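Peptidase M16 C-terminal domain-containing protein (Enterococcus faecalis, PDB 3D3Y) is of unknown function but resembles M16 family peptidases, has a domain of their inactive type and probably binds a metal ion. Local coordinates at residues R246-V251 with A414-E419; K256-Y261 with T316-I321. All blocks are in the same frame, centred on the assembly; numbering follows the deposited sequence.

Interactions 1 and 2 lie in one five-stranded mixed sheet, with centres about 10 Å apart. Strand 411-421 joins them. It runs parallel to 244-251 in interaction 1 and antiparallel to 255-262 on its other side. Leu418 N lies 2.8 Å from Lys256 O, and Phe416 N lies 2.8 Å from Asn258 O; both are probable backbone hydrogen bonds. Ile415 CG2 packs on Leu257 CD1 at 3.6 Å. Interaction 1 joins an outermost strand of the sheet and is partly buried. Interaction 2 is buried. An acetate ion, probably from crystallisation, lies about 6 Å from the Glu419 side chain; in interaction 2 one is bonded to Thr316 OG1.

Interaction 1 (R246-V251 with A414-E419); sequences RTEREV and AIFFLE
The backbone oxygen Glu248 O takes the shortest hydrogen bond of the contact, 2.7 Å from Glu419 N, and it is nearly straight. The CA of Leu418 adds a C-H...O contact to the same oxygen. Phe417 O is held in a like way by Glu248 N and the CA of Thr247. Further N-H...O bonds join Arg246 N to Ile415 O, Phe417 N to Arg246 O, and Glu250 N to Glu419 O. This is the ladder of a parallel pair: Thr247 lies beside Phe417 and Arg249 beside Glu419. The axes of the two short segments cross at -19°. Strand 244-251 is an outermost strand of the five-stranded sheet of the C-terminal half, and strand 411-421, next to it, comes from the far end of the chain.

On one face, with CG anti to the backbone N (chi1 179°), the Phe416 ring starts out beside its carbonyl carbon, and its edge meets Glu248. Glu248 CD lies in the ring plane, 3.7 Å from Phe416 CZ, and the carboxylate stands almost perpendicular to the ring. Glu248 OE1 is hydrogen-bonded to Tyr153 OH of helix 150-162. Further along, Glu250 OE2 meets Leu418 CD1 at 3.7 Å, while Glu250 OE1 makes a salt bridge to Lys150.

The other face carries Thr247, Phe417, Arg249 and Glu419. Thr247 and Phe417 lie side by side, with Thr247 CG2 3.6 Å from Phe417 CD2. Glu419 CB sits over one face of the Phe417 ring, toward its rim. The side chains of Arg249 and Glu419 also point the same way, with guanidinium and carboxylate planes 31° apart. Arg249 NH1 is 2.8 Å from Glu419 OE1, but this oxygen lies over the guanidinium face. No N-H points at it, and the salt bridge rests on charge alone.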
loop_
_atom_site.group_PDB
_atom_site.type_symbol
_atom_site.label_atom_id
_atom_site.label_comp_id
_atom_site.label_asym_id
_atom_site.label_seq_id
_atom_site.Cartn_x
_atom_site.Cartn_y
_atom_site.Cartn_z
ATOM N N ARG A 246 -1.430 -11.614 22.563
ATOM C CA ARG A 246 -0.413 -10.782 23.193
ATOM C C ARG A 246 -1.087 -9.560 23.806
ATOM O O ARG A 246 -2.075 -9.050 23.265
ATOM C CB ARG A 246 0.675 -10.354 22.200
ATOM C CG ARG A 246 1.373 -11.526 21.466
ATOM C CD ARG A 246 2.525 -12.118 22.267
ATOM N NE ARG A 246 3.369 -12.998 21.455
ATOM C CZ ARG A 246 3.093 -14.276 21.223
ATOM N NH1 ARG A 246 1.990 -14.826 21.750
ATOM N NH2 ARG A 246 3.917 -15.015 20.475
ATOM N N THR A 247 -0.544 -9.090 24.928
ATOM C CA THR A 247 -1.041 -7.877 25.591
ATOM C C THR A 247 0.107 -6.932 25.908
ATOM O O THR A 247 1.202 -7.377 26.281
ATOM C CB THR A 247 -1.738 -8.203 26.913
ATOM O OG1 THR A 247 -2.723 -9.227 26.700
ATOM C CG2 THR A 247 -2.420 -6.949 27.485
ATOM N N GLU A 248 -0.142 -5.635 25.741
ATOM C CA GLU A 248 0.779 -4.611 26.202
ATOM C C GLU A 248 -0.007 -3.605 27.014
ATOM O O GLU A 248 -1.157 -3.300 26.690
ATOM C CB GLU A 248 1.491 -3.927 25.032
ATOM C CG GLU A 248 2.359 -4.875 24.203
ATOM C CD GLU A 248 3.091 -4.187 23.064
ATOM O OE1 GLU A 248 3.114 -2.939 23.029
ATOM O OE2 GLU A 248 3.628 -4.911 22.186
ATOM N N ARG A 249 0.612 -3.095 28.073
ATOM C CA ARG A 249 -0.015 -2.081 28.904
ATOM C C ARG A 249 0.634 -0.736 28.694
ATOM O O ARG A 249 1.868 -0.641 28.631
ATOM C CB ARG A 249 0.103 -2.458 30.371
ATOM C CG ARG A 249 -0.680 -3.697 30.779
ATOM C CD ARG A 249 -0.804 -3.759 32.317
ATOM N NE ARG A 249 -1.941 -2.963 32.790
ATOM C CZ ARG A 249 -3.053 -3.460 33.348
ATOM N NH1 ARG A 249 -3.197 -4.777 33.542
ATOM N NH2 ARG A 249 -4.032 -2.633 33.715
ATOM N N GLU A 250 -0.205 0.306 28.598
ATOM C CA GLU A 250 0.251 1.672 28.385
ATOM C C GLU A 250 -0.754 2.568 29.068
ATOM O O GLU A 250 -1.897 2.174 29.330
ATOM C CB GLU A 250 0.241 2.043 26.884
ATOM C CG GLU A 250 1.313 1.414 26.002
ATOM C CD GLU A 250 1.463 2.150 24.663
ATOM O OE1 GLU A 250 1.120 3.361 24.623
ATOM O OE2 GLU A 250 1.931 1.524 23.672
ATOM N N VAL A 251 -0.340 3.795 29.333
ATOM C CA VAL A 251 -1.242 4.791 29.912
ATOM C C VAL A 251 -2.104 5.252 28.750
ATOM O O VAL A 251 -1.584 5.806 27.776
ATOM C CB VAL A 251 -0.488 5.971 30.507
ATOM C CG1 VAL A 251 -1.473 6.971 31.072
ATOM C CG2 VAL A 251 0.503 5.516 31.632
ATOM N N ALA A 414 -4.682 -14.571 15.797
ATOM C CA ALA A 414 -3.959 -13.730 16.733
ATOM C C ALA A 414 -4.899 -12.696 17.324
ATOM O O ALA A 414 -5.837 -12.255 16.673
ATOM C CB ALA A 414 -2.744 -13.067 16.032
ATOM N N ILE A 415 -4.658 -12.336 18.576
ATOM C CA ILE A 415 -5.430 -11.296 19.234
ATOM C C ILE A 415 -4.397 -10.395 19.907
ATOM O O ILE A 415 -3.526 -10.883 20.654
ATOM C CB ILE A 415 -6.323 -11.868 20.373
ATOM C CG1 ILE A 415 -7.419 -12.782 19.835
ATOM C CG2 ILE A 415 -6.900 -10.716 21.257
ATOM C CD1 ILE A 415 -8.050 -13.635 20.907
ATOM N N PHE A 416 -4.481 -9.092 19.660
ATOM C CA PHE A 416 -3.598 -8.169 20.346
ATOM C C PHE A 416 -4.442 -7.222 21.175
ATOM O O PHE A 416 -5.407 -6.628 20.668
ATOM C CB PHE A 416 -2.721 -7.373 19.361
ATOM C CG PHE A 416 -1.808 -6.383 20.051
ATOM C CD1 PHE A 416 -0.643 -6.810 20.671
ATOM C CD2 PHE A 416 -2.168 -5.035 20.149
ATOM C CE1 PHE A 416 0.185 -5.889 21.343
ATOM C CE2 PHE A 416 -1.358 -4.104 20.822
ATOM C CZ PHE A 416 -0.185 -4.530 21.423
ATOM N N PHE A 417 -4.078 -7.099 22.444
ATOM C CA PHE A 417 -4.794 -6.277 23.404
ATOM C C PHE A 417 -3.861 -5.191 23.953
ATOM O O PHE A 417 -2.846 -5.486 24.595
ATOM C CB PHE A 417 -5.326 -7.197 24.513
ATOM C CG PHE A 417 -6.103 -6.499 25.617
ATOM C CD1 PHE A 417 -6.979 -5.457 25.338
ATOM C CD2 PHE A 417 -5.975 -6.935 26.937
ATOM C CE1 PHE A 417 -7.729 -4.847 26.360
ATOM C CE2 PHE A 417 -6.707 -6.319 27.976
ATOM C CZ PHE A 417 -7.599 -5.277 27.674
ATOM N N LEU A 418 -4.182 -3.929 23.665
ATOM C CA LEU A 418 -3.407 -2.822 24.214
ATOM C C LEU A 418 -4.215 -2.299 25.370
ATOM O O LEU A 418 -5.258 -1.670 25.167
ATOM C CB LEU A 418 -3.134 -1.718 23.177
ATOM C CG LEU A 418 -2.180 -0.578 23.588
ATOM C CD1 LEU A 418 -0.715 -1.081 23.660
ATOM C CD2 LEU A 418 -2.260 0.529 22.598
ATOM N N GLU A 419 -3.737 -2.587 26.583
ATOM C CA GLU A 419 -4.545 -2.421 27.764
ATOM C C GLU A 419 -4.177 -1.149 28.493
ATOM O O GLU A 419 -3.020 -0.962 28.913
ATOM C CB GLU A 419 -4.416 -3.633 28.688
ATOM C CG GLU A 419 -5.258 -3.516 29.969
ATOM C CD GLU A 419 -5.225 -4.792 30.821
ATOM O OE1 GLU A 419 -4.133 -5.354 30.979
ATOM O OE2 GLU A 419 -6.296 -5.220 31.316
#

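Interaction 2 (K256-Y261 with T316-I321). With ACT (acetate ion), chain E.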
loop_
_atom_site.group_PDB
_atom_site.type_symbol
_atom_site.label_atom_id
_atom_site.label_comp_id
_atom_site.label_asym_id
_atom_site.label_seq_id
_atom_site.Cartn_x
_atom_site.Cartn_y
_atom_site.Cartn_z
ATOM N N LYS A 256 -7.276 -0.901 23.216
ATOM C CA LYS A 256 -7.473 -1.402 21.863
ATOM C C LYS A 256 -7.544 -2.905 21.899
ATOM O O LYS A 256 -6.727 -3.558 22.558
ATOM C CB LYS A 256 -6.327 -0.977 20.938
ATOM C CG LYS A 256 -6.026 0.526 20.971
ATOM C CD LYS A 256 -7.238 1.339 20.552
ATOM C CE LYS A 256 -6.980 2.841 20.463
ATOM N NZ LYS A 256 -8.269 3.543 20.073
ATOM N N LEU A 257 -8.518 -3.468 21.198
ATOM C CA LEU A 257 -8.584 -4.924 21.113
ATOM C C LEU A 257 -8.748 -5.336 19.660
ATOM O O LEU A 257 -9.789 -5.071 19.041
ATOM C CB LEU A 257 -9.727 -5.473 22.017
ATOM C CG LEU A 257 -9.985 -6.995 21.951
ATOM C CD1 LEU A 257 -8.725 -7.818 22.415
ATOM C CD2 LEU A 257 -11.238 -7.383 22.777
ATOM N N ASN A 258 -7.716 -5.972 19.116
ATOM C CA ASN A 258 -7.685 -6.311 17.693
ATOM C C ASN A 258 -7.513 -7.812 17.455
ATOM O O ASN A 258 -6.877 -8.516 18.258
ATOM C CB ASN A 258 -6.532 -5.563 16.978
ATOM C CG ASN A 258 -6.654 -4.050 17.077
ATOM O OD1 ASN A 258 -7.749 -3.489 17.268
ATOM N ND2 ASN A 258 -5.510 -3.366 16.934
ATOM N N LEU A 259 -8.040 -8.293 16.337
ATOM C CA LEU A 259 -8.052 -9.740 16.031
ATOM C C LEU A 259 -7.650 -9.904 14.581
ATOM O O LEU A 259 -8.098 -9.133 13.715
ATOM C CB LEU A 259 -9.452 -10.351 16.195
ATOM C CG LEU A 259 -10.163 -10.407 17.548
ATOM C CD1 LEU A 259 -10.707 -9.021 17.958
ATOM C CD2 LEU A 259 -11.297 -11.370 17.424
ATOM N N ALA A 260 -6.848 -10.930 14.317
ATOM C CA ALA A 260 -6.415 -11.252 12.972
ATOM C C ALA A 260 -6.809 -12.674 12.625
ATOM O O ALA A 260 -6.522 -13.620 13.377
ATOM C CB ALA A 260 -4.912 -11.090 12.848
ATOM N N TYR A 261 -7.395 -12.825 11.439
ATOM C CA TYR A 261 -7.862 -14.098 10.938
ATOM C C TYR A 261 -7.173 -14.434 9.632
ATOM O O TYR A 261 -6.952 -13.538 8.818
ATOM C CB TYR A 261 -9.340 -13.970 10.585
ATOM C CG TYR A 261 -10.288 -13.602 11.696
ATOM C CD1 TYR A 261 -11.046 -14.572 12.344
ATOM C CD2 TYR A 261 -10.480 -12.268 12.048
ATOM C CE1 TYR A 261 -11.943 -14.219 13.350
ATOM C CE2 TYR A 261 -11.389 -11.898 13.035
ATOM C CZ TYR A 261 -12.115 -12.877 13.667
ATOM O OH TYR A 261 -13.013 -12.491 14.625
ATOM N N THR A 316 -8.655 -8.394 9.510
ATOM C CA THR A 316 -8.501 -7.931 10.897
ATOM C C THR A 316 -9.776 -7.248 11.362
ATOM O O THR A 316 -10.552 -6.707 10.535
ATOM C CB THR A 316 -7.360 -6.912 11.057
ATOM O OG1 THR A 316 -7.705 -5.718 10.363
ATOM C CG2 THR A 316 -6.037 -7.437 10.524
ATOM N N VAL A 317 -10.014 -7.339 12.663
ATOM C CA VAL A 317 -11.045 -6.625 13.317
ATOM C C VAL A 317 -10.294 -5.756 14.305
ATOM O O VAL A 317 -9.413 -6.249 15.024
ATOM C CB VAL A 317 -12.032 -7.577 14.063
ATOM C CG1 VAL A 317 -12.968 -6.785 15.031
ATOM C CG2 VAL A 317 -12.891 -8.353 13.068
ATOM N N GLN A 318 -10.627 -4.467 14.325
ATOM C CA GLN A 318 -10.019 -3.524 15.249
ATOM C C GLN A 318 -11.111 -2.852 16.081
ATOM O O GLN A 318 -12.097 -2.379 15.515
ATOM C CB GLN A 318 -9.274 -2.454 14.448
ATOM C CG GLN A 318 -8.092 -2.995 13.642
ATOM C CD GLN A 318 -7.426 -1.883 12.869
ATOM O OE1 GLN A 318 -7.091 -0.817 13.423
ATOM N NE2 GLN A 318 -7.263 -2.103 11.575
ATOM N N THR A 319 -10.935 -2.816 17.407
ATOM C CA THR A 319 -11.875 -2.164 18.317
ATOM C C THR A 319 -11.150 -1.233 19.303
ATOM O O THR A 319 -9.980 -1.457 19.630
ATOM C CB THR A 319 -12.731 -3.217 19.113
ATOM O OG1 THR A 319 -11.929 -3.876 20.096
ATOM C CG2 THR A 319 -13.324 -4.318 18.158
ATOM N N GLY A 320 -11.852 -0.195 19.743
ATOM C CA GLY A 320 -11.493 0.586 20.945
ATOM C C GLY A 320 -12.550 0.286 21.989
ATOM O O GLY A 320 -13.784 0.334 21.702
ATOM N N ILE A 321 -12.096 -0.042 23.198
ATOM C CA ILE A 321 -12.994 -0.519 24.262
ATOM C C ILE A 321 -12.535 0.012 25.601
ATOM O O ILE A 321 -11.434 0.573 25.693
ATOM C CB ILE A 321 -13.073 -2.091 24.332
ATOM C CG1 ILE A 321 -11.738 -2.704 24.769
ATOM C CG2 ILE A 321 -13.546 -2.711 22.954
ATOM C CD1 ILE A 321 -11.813 -4.213 25.115
HETATM C C ACT E . -5.583 -5.058 7.398
HETATM O O ACT E . -5.893 -4.568 8.524
HETATM O OXT ACT E . -6.305 -5.991 6.913
HETATM C CH3 ACT E . -4.376 -4.547 6.678
HETATM O O HOH W 1 -6.080 -0.768 15.700
HETATM O O HOH W 2 -8.103 -0.364 17.553
#
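Leu257 O receives the hydroxyl of Thr319. OG1 of Thr319 is 2.7 Å from Leu257 O and lies in the carbonyl plane, on a lone pair. Thr319 OG1 sits between its own backbone N and carbonyl carbon (chi1 72°), which brings it alongside Leu257. Thr319 N makes a weak bond to the same Leu257 O. Thr319 N also donates to Asn258 OD1, 3.3 Å from Thr319 N, nearly in line with the Asn258 side-chain C=O. Leu257 N donates to Thr319 O from above the carbonyl plane. Leu259 and Val317 form a regular hydrogen-bonded pair, with both bonds 2.8 Å, Leu259 N to Val317 O and Val317 N to Leu259 O.

Apolar groups flank these bonds on the Leu257 and Val317 face. Ile321 CD1 reaches Leu257 CB at 3.9 Å. Val317 CG2 meets the edge of the Tyr261 ring. Helix 326-341 packs here, with Leu330 on Leu257 and Ile333 on Leu259 and Tyr261.

The Asn258 and Gln318 face is more polar and meets helix 150-162. The two amide planes are 70° apart, and a water accepts from Asn258 ND2. Asn258 ND2 also bonds weakly to Ala154 O. Lys256 NZ is held by Gln254 and Tyr303. At the far end Thr316 OG1 donates to O of the acetate ion, 2.8 Å from OG1.

This antiparallel pair, two inner strands of the five-stranded sheet, is thus sandwiched between helices. The acetate, probably from crystallisation, implies no natural ligand. The Thr319 hydroxyl, as donor to Leu257 O, and Asn258 OD1, as acceptor from Thr319 N, supplement the ladder where its backbone bond is weak.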